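Local atomic coordinates of putative branched-chain amino acid ABC transporter, periplasmic branched-chain amino acid-binding protein (Pseudomonas protegens Pf-5, PDB entry 4RU0), a protein that probably binds branched-chain amino acids or related small solutes in the periplasm and delivers them to an ABC transporter for uptake. Residues Val106-Tyr118 against Lys128-Glu140. Numbering follows the deposited sequence.
Sequences VAVYQPNGAPAAY and KIPLITLGYGRTE. With GOL (glycerol), chain D.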
loop_
_atom_site.group_PDB
_atom_site.type_symbol
_atom_site.label_atom_id
_atom_site.label_comp_id
_atom_site.label_asym_id
_atom_site.label_seq_id
_atom_site.Cartn_x
_atom_site.Cartn_y
_atom_site.Cartn_z
ATOM N N VAL A 106 -6.828 -6.173 20.994
ATOM C CA VAL A 106 -6.372 -5.879 19.637
ATOM C C VAL A 106 -6.708 -7.035 18.701
ATOM O O VAL A 106 -6.472 -8.193 19.034
ATOM C CB VAL A 106 -4.843 -5.617 19.598
ATOM C CG1 VAL A 106 -4.334 -5.520 18.157
ATOM C CG2 VAL A 106 -4.492 -4.364 20.387
ATOM N N ALA A 107 -7.264 -6.722 17.538
ATOM C CA ALA A 107 -7.535 -7.747 16.539
ATOM C C ALA A 107 -6.459 -7.746 15.456
ATOM O O ALA A 107 -5.956 -8.798 15.068
ATOM C CB ALA A 107 -8.906 -7.537 15.922
ATOM N N VAL A 108 -6.119 -6.553 14.976
ATOM C CA VAL A 108 -5.114 -6.377 13.936
ATOM C C VAL A 108 -4.267 -5.154 14.255
ATOM O O VAL A 108 -4.725 -4.234 14.937
ATOM C CB VAL A 108 -5.747 -6.202 12.539
ATOM C CG1 VAL A 108 -6.358 -7.512 12.053
ATOM C CG2 VAL A 108 -6.787 -5.107 12.576
ATOM N N TYR A 109 -3.028 -5.150 13.773
ATOM C CA TYR A 109 -2.127 -4.042 14.049
ATOM C C TYR A 109 -1.458 -3.493 12.783
ATOM O O TYR A 109 -0.903 -4.245 11.976
ATOM C CB TYR A 109 -1.061 -4.468 15.060
ATOM C CG TYR A 109 -0.245 -3.304 15.568
ATOM C CD1 TYR A 109 -0.669 -2.567 16.665
ATOM C CD2 TYR A 109 0.938 -2.928 14.940
ATOM C CE1 TYR A 109 0.066 -1.489 17.129
ATOM C CE2 TYR A 109 1.679 -1.854 15.397
ATOM C CZ TYR A 109 1.240 -1.139 16.491
ATOM O OH TYR A 109 1.970 -0.068 16.952
ATOM N N GLN A 110 -1.509 -2.173 12.628
ATOM C CA GLN A 110 -0.909 -1.491 11.477
ATOM C C GLN A 110 0.158 -0.507 11.929
ATOM O O GLN A 110 -0.158 0.594 12.371
ATOM C CB GLN A 110 -1.977 -0.759 10.666
ATOM C CG GLN A 110 -2.991 -1.673 10.014
ATOM C CD GLN A 110 -4.396 -1.097 10.030
ATOM O OE1 GLN A 110 -4.849 -0.567 11.044
ATOM N NE2 GLN A 110 -5.093 -1.201 8.904
ATOM N N PRO A 111 1.433 -0.906 11.825
ATOM C CA PRO A 111 2.537 -0.061 12.299
ATOM C C PRO A 111 2.679 1.253 11.527
ATOM O O PRO A 111 3.235 2.202 12.070
ATOM C CB PRO A 111 3.774 -0.951 12.102
ATOM C CG PRO A 111 3.361 -1.998 11.139
ATOM C CD PRO A 111 1.900 -2.221 11.357
ATOM N N ASN A 112 2.172 1.305 10.298
ATOM C CA ASN A 112 2.273 2.505 9.467
ATOM C C ASN A 112 3.716 2.996 9.348
ATOM O O ASN A 112 4.015 4.156 9.632
ATOM C CB ASN A 112 1.387 3.622 10.021
ATOM C CG ASN A 112 -0.085 3.240 10.058
ATOM O OD1 ASN A 112 -0.599 2.621 9.129
ATOM N ND2 ASN A 112 -0.767 3.601 11.142
ATOM N N GLY A 113 4.606 2.103 8.935
ATOM C CA GLY A 113 6.028 2.393 8.917
ATOM C C GLY A 113 6.854 1.162 8.594
ATOM O O GLY A 113 6.805 0.158 9.304
ATOM N N ALA A 114 7.612 1.242 7.509
ATOM C CA ALA A 114 8.414 0.119 7.037
ATOM C C ALA A 114 9.476 -0.355 8.047
ATOM O O ALA A 114 9.543 -1.551 8.333
ATOM C CB ALA A 114 9.060 0.471 5.707
ATOM N N PRO A 115 10.301 0.564 8.598
ATOM C CA PRO A 115 11.309 0.090 9.561
ATOM C C PRO A 115 10.702 -0.532 10.822
ATOM O O PRO A 115 11.226 -1.530 11.334
ATOM C CB PRO A 115 12.088 1.364 9.918
ATOM C CG PRO A 115 11.846 2.297 8.774
ATOM C CD PRO A 115 10.442 2.011 8.346
ATOM N N ALA A 116 9.619 0.057 11.322
ATOM C CA ALA A 116 8.930 -0.499 12.480
ATOM C C ALA A 116 8.340 -1.860 12.133
ATOM O O ALA A 116 8.475 -2.808 12.897
ATOM C CB ALA A 116 7.838 0.446 12.967
ATOM N N ALA A 117 7.694 -1.949 10.975
ATOM C CA ALA A 117 7.036 -3.182 10.564
ATOM C C ALA A 117 8.036 -4.318 10.407
ATOM O O ALA A 117 7.775 -5.443 10.826
ATOM C CB ALA A 117 6.277 -2.974 9.274
ATOM N N TYR A 118 9.174 -4.019 9.792
ATOM C CA TYR A 118 10.221 -5.007 9.602
ATOM C C TYR A 118 10.711 -5.547 10.949
ATOM O O TYR A 118 10.846 -6.754 11.132
ATOM C CB TYR A 118 11.384 -4.401 8.820
ATOM C CG TYR A 118 12.351 -5.422 8.271
ATOM C CD1 TYR A 118 12.083 -6.086 7.079
ATOM C CD2 TYR A 118 13.534 -5.715 8.934
ATOM C CE1 TYR A 118 12.963 -7.019 6.565
ATOM C CE2 TYR A 118 14.430 -6.654 8.423
ATOM C CZ TYR A 118 14.136 -7.303 7.241
ATOM O OH TYR A 118 15.013 -8.235 6.726
ATOM N N LYS A 128 1.084 -13.538 18.620
ATOM C CA LYS A 128 -0.098 -13.838 17.812
ATOM C C LYS A 128 -0.915 -12.575 17.498
ATOM O O LYS A 128 -2.131 -12.518 17.721
ATOM C CB LYS A 128 -0.957 -14.897 18.512
ATOM C CG LYS A 128 -0.230 -16.237 18.644
ATOM C CD LYS A 128 -1.056 -17.281 19.375
ATOM C CE LYS A 128 -0.338 -18.621 19.392
ATOM N NZ LYS A 128 -1.107 -19.646 20.149
ATOM N N ILE A 129 -0.225 -11.567 16.972
ATOM C CA ILE A 129 -0.865 -10.335 16.538
ATOM C C ILE A 129 -0.557 -10.056 15.067
ATOM O O ILE A 129 0.598 -9.871 14.690
ATOM C CB ILE A 129 -0.423 -9.141 17.390
ATOM C CG1 ILE A 129 -0.810 -9.371 18.849
ATOM C CG2 ILE A 129 -1.046 -7.859 16.859
ATOM C CD1 ILE A 129 -0.667 -8.156 19.722
ATOM N N PRO A 130 -1.602 -10.032 14.229
ATOM C CA PRO A 130 -1.422 -9.826 12.790
ATOM C C PRO A 130 -0.885 -8.435 12.484
ATOM O O PRO A 130 -1.461 -7.444 12.927
ATOM C CB PRO A 130 -2.838 -9.994 12.222
ATOM C CG PRO A 130 -3.659 -10.573 13.330
ATOM C CD PRO A 130 -3.019 -10.133 14.600
ATOM N N LEU A 131 0.222 -8.370 11.755
ATOM C CA LEU A 131 0.729 -7.098 11.271
ATOM C C LEU A 131 0.183 -6.857 9.882
ATOM O O LEU A 131 0.340 -7.693 8.997
ATOM C CB LEU A 131 2.258 -7.075 11.242
ATOM C CG LEU A 131 3.002 -7.102 12.577
ATOM C CD1 LEU A 131 4.500 -6.885 12.351
ATOM C CD2 LEU A 131 2.444 -6.095 13.578
ATOM N N ILE A 132 -0.471 -5.720 9.695
ATOM C CA ILE A 132 -0.915 -5.316 8.373
ATOM C C ILE A 132 -0.006 -4.216 7.841
ATOM O O ILE A 132 0.140 -3.163 8.461
ATOM C CB ILE A 132 -2.370 -4.816 8.383
ATOM C CG1 ILE A 132 -3.324 -5.946 8.776
ATOM C CG2 ILE A 132 -2.747 -4.259 7.031
ATOM C CD1 ILE A 132 -4.756 -5.482 8.993
ATOM N N THR A 133 0.596 -4.474 6.690
ATOM C CA THR A 133 1.311 -3.453 5.928
ATOM C C THR A 133 0.718 -3.343 4.535
ATOM O O THR A 133 0.976 -4.152 3.677
ATOM C CB THR A 133 2.824 -3.744 5.833
ATOM O OG1 THR A 133 3.048 -4.992 5.186
ATOM C CG2 THR A 133 3.441 -3.799 7.176
ATOM N N LEU A 134 -0.029 -2.286 4.291
ATOM C CA LEU A 134 -0.714 -2.146 3.024
ATOM C C LEU A 134 0.232 -1.548 2.003
ATOM O O LEU A 134 0.753 -0.476 2.193
ATOM C CB LEU A 134 -1.942 -1.264 3.214
ATOM C CG LEU A 134 -3.009 -1.109 2.145
ATOM C CD1 LEU A 134 -3.706 -2.414 1.858
ATOM C CD2 LEU A 134 -4.030 -0.084 2.597
ATOM N N GLY A 135 0.458 -2.270 0.924
ATOM C CA GLY A 135 1.367 -1.852 -0.124
ATOM C C GLY A 135 2.832 -1.715 0.240
ATOM O O GLY A 135 3.548 -0.951 -0.360
ATOM N N TYR A 136 3.281 -2.455 1.227
ATOM C CA TYR A 136 4.656 -2.378 1.661
ATOM C C TYR A 136 4.990 -3.596 2.495
ATOM O O TYR A 136 4.186 -4.463 2.612
ATOM C CB TYR A 136 4.974 -1.045 2.335
ATOM C CG TYR A 136 4.546 -0.876 3.767
ATOM C CD1 TYR A 136 3.256 -0.545 4.089
ATOM C CD2 TYR A 136 5.455 -0.982 4.785
ATOM C CE1 TYR A 136 2.879 -0.356 5.395
ATOM C CE2 TYR A 136 5.087 -0.805 6.089
ATOM C CZ TYR A 136 3.797 -0.492 6.387
ATOM O OH TYR A 136 3.453 -0.325 7.682
ATOM N N GLY A 137 6.203 -3.687 2.997
ATOM C CA GLY A 137 6.575 -4.785 3.870
ATOM C C GLY A 137 7.203 -5.962 3.144
ATOM O O GLY A 137 7.586 -5.849 1.977
ATOM N N ARG A 138 7.318 -7.092 3.837
ATOM C CA ARG A 138 7.972 -8.272 3.283
ATOM C C ARG A 138 7.135 -8.932 2.193
ATOM O O ARG A 138 6.036 -9.416 2.459
ATOM C CB ARG A 138 8.255 -9.280 4.388
ATOM C CG ARG A 138 9.015 -8.721 5.576
ATOM C CD ARG A 138 8.988 -9.713 6.725
ATOM N NE ARG A 138 9.818 -9.311 7.858
ATOM C CZ ARG A 138 11.108 -9.611 7.984
ATOM N NH1 ARG A 138 11.777 -9.213 9.061
ATOM N NH2 ARG A 138 11.732 -10.304 7.030
ATOM N N THR A 139 7.654 -8.975 0.971
ATOM C CA THR A 139 6.897 -9.587 -0.114
ATOM C C THR A 139 6.723 -11.092 0.121
ATOM O O THR A 139 5.684 -11.659 -0.206
ATOM C CB THR A 139 7.557 -9.346 -1.507
ATOM O OG1 THR A 139 8.872 -9.907 -1.527
ATOM C CG2 THR A 139 7.645 -7.855 -1.806
ATOM N N GLU A 140 7.722 -11.733 0.716
ATOM C CA GLU A 140 7.631 -13.164 0.973
ATOM C C GLU A 140 6.567 -13.486 2.025
ATOM O O GLU A 140 6.184 -14.639 2.189
ATOM C CB GLU A 140 8.992 -13.735 1.397
ATOM C CG GLU A 140 9.541 -13.205 2.708
ATOM C CD GLU A 140 10.287 -11.897 2.542
ATOM O OE1 GLU A 140 10.292 -11.363 1.410
ATOM O OE2 GLU A 140 10.869 -11.408 3.539
HETATM C C1 GOL D . 17.088 -10.233 9.832
HETATM O O1 GOL D . 16.957 -8.803 9.964
HETATM C C2 GOL D . 16.076 -10.924 8.916
HETATM O O2 GOL D . 14.734 -10.523 9.164
HETATM C C3 GOL D . 16.490 -10.918 7.442
HETATM O O3 GOL D . 15.759 -11.852 6.621
HETATM O O HOH W 1 0.879 -0.530 8.484
HETATM O O HOH W 2 7.713 -7.194 8.768
#
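Tyr118 and Arg138 stack flat, planes 15° apart: NH1 lies over the centre of one ring face, and CZ makes a cation-pi contact 3.9 Å from the centroid. Glycerol, probably from the crystallisation liquor, puts O1 at the ring's edge and O2 at the guanidinium's, where NH1 donates to it; Glu140 OE2 shares that edge in a long salt bridge, and NH1 makes a weak hydrogen bond to Tyr118 O. The pair flanks the first turn of helix 114-126, which joins the extended run 106-110 to parallel strand 131-132, a beta-alpha-beta-like connection in the periplasmic-binding-protein fold. The Tyr136 ring carries Thr133 CB over the centre of one face and Leu134 O at its edge; CE2 meets Ala114 N at 3.5 Å and Ala117 CB at 4.0 Å. With CG between backbone N and carbonyl carbon (chi1 79°), this ring meets the helix's first turn, and OH accepts from N-cap Gly113 N at 3.0 Å. A phenylalanine here would probably leave Gly113 N without its acceptor and cost the water between Asn112 N and Ile132 O a partner. The side chain of Ala114 lies about 4 Å from the bound pentaoxaheptadecane. Ile132 CD1 packs 3.8 Å from Val108 CB, and Gln110 CG lies alongside Ile132 CB. A single backbone bridge follows: Tyr109 N donates to Pro130 O at 2.9 Å, and Ile132 N returns to Tyr109 O at 2.8 Å, nearly straight at 173°.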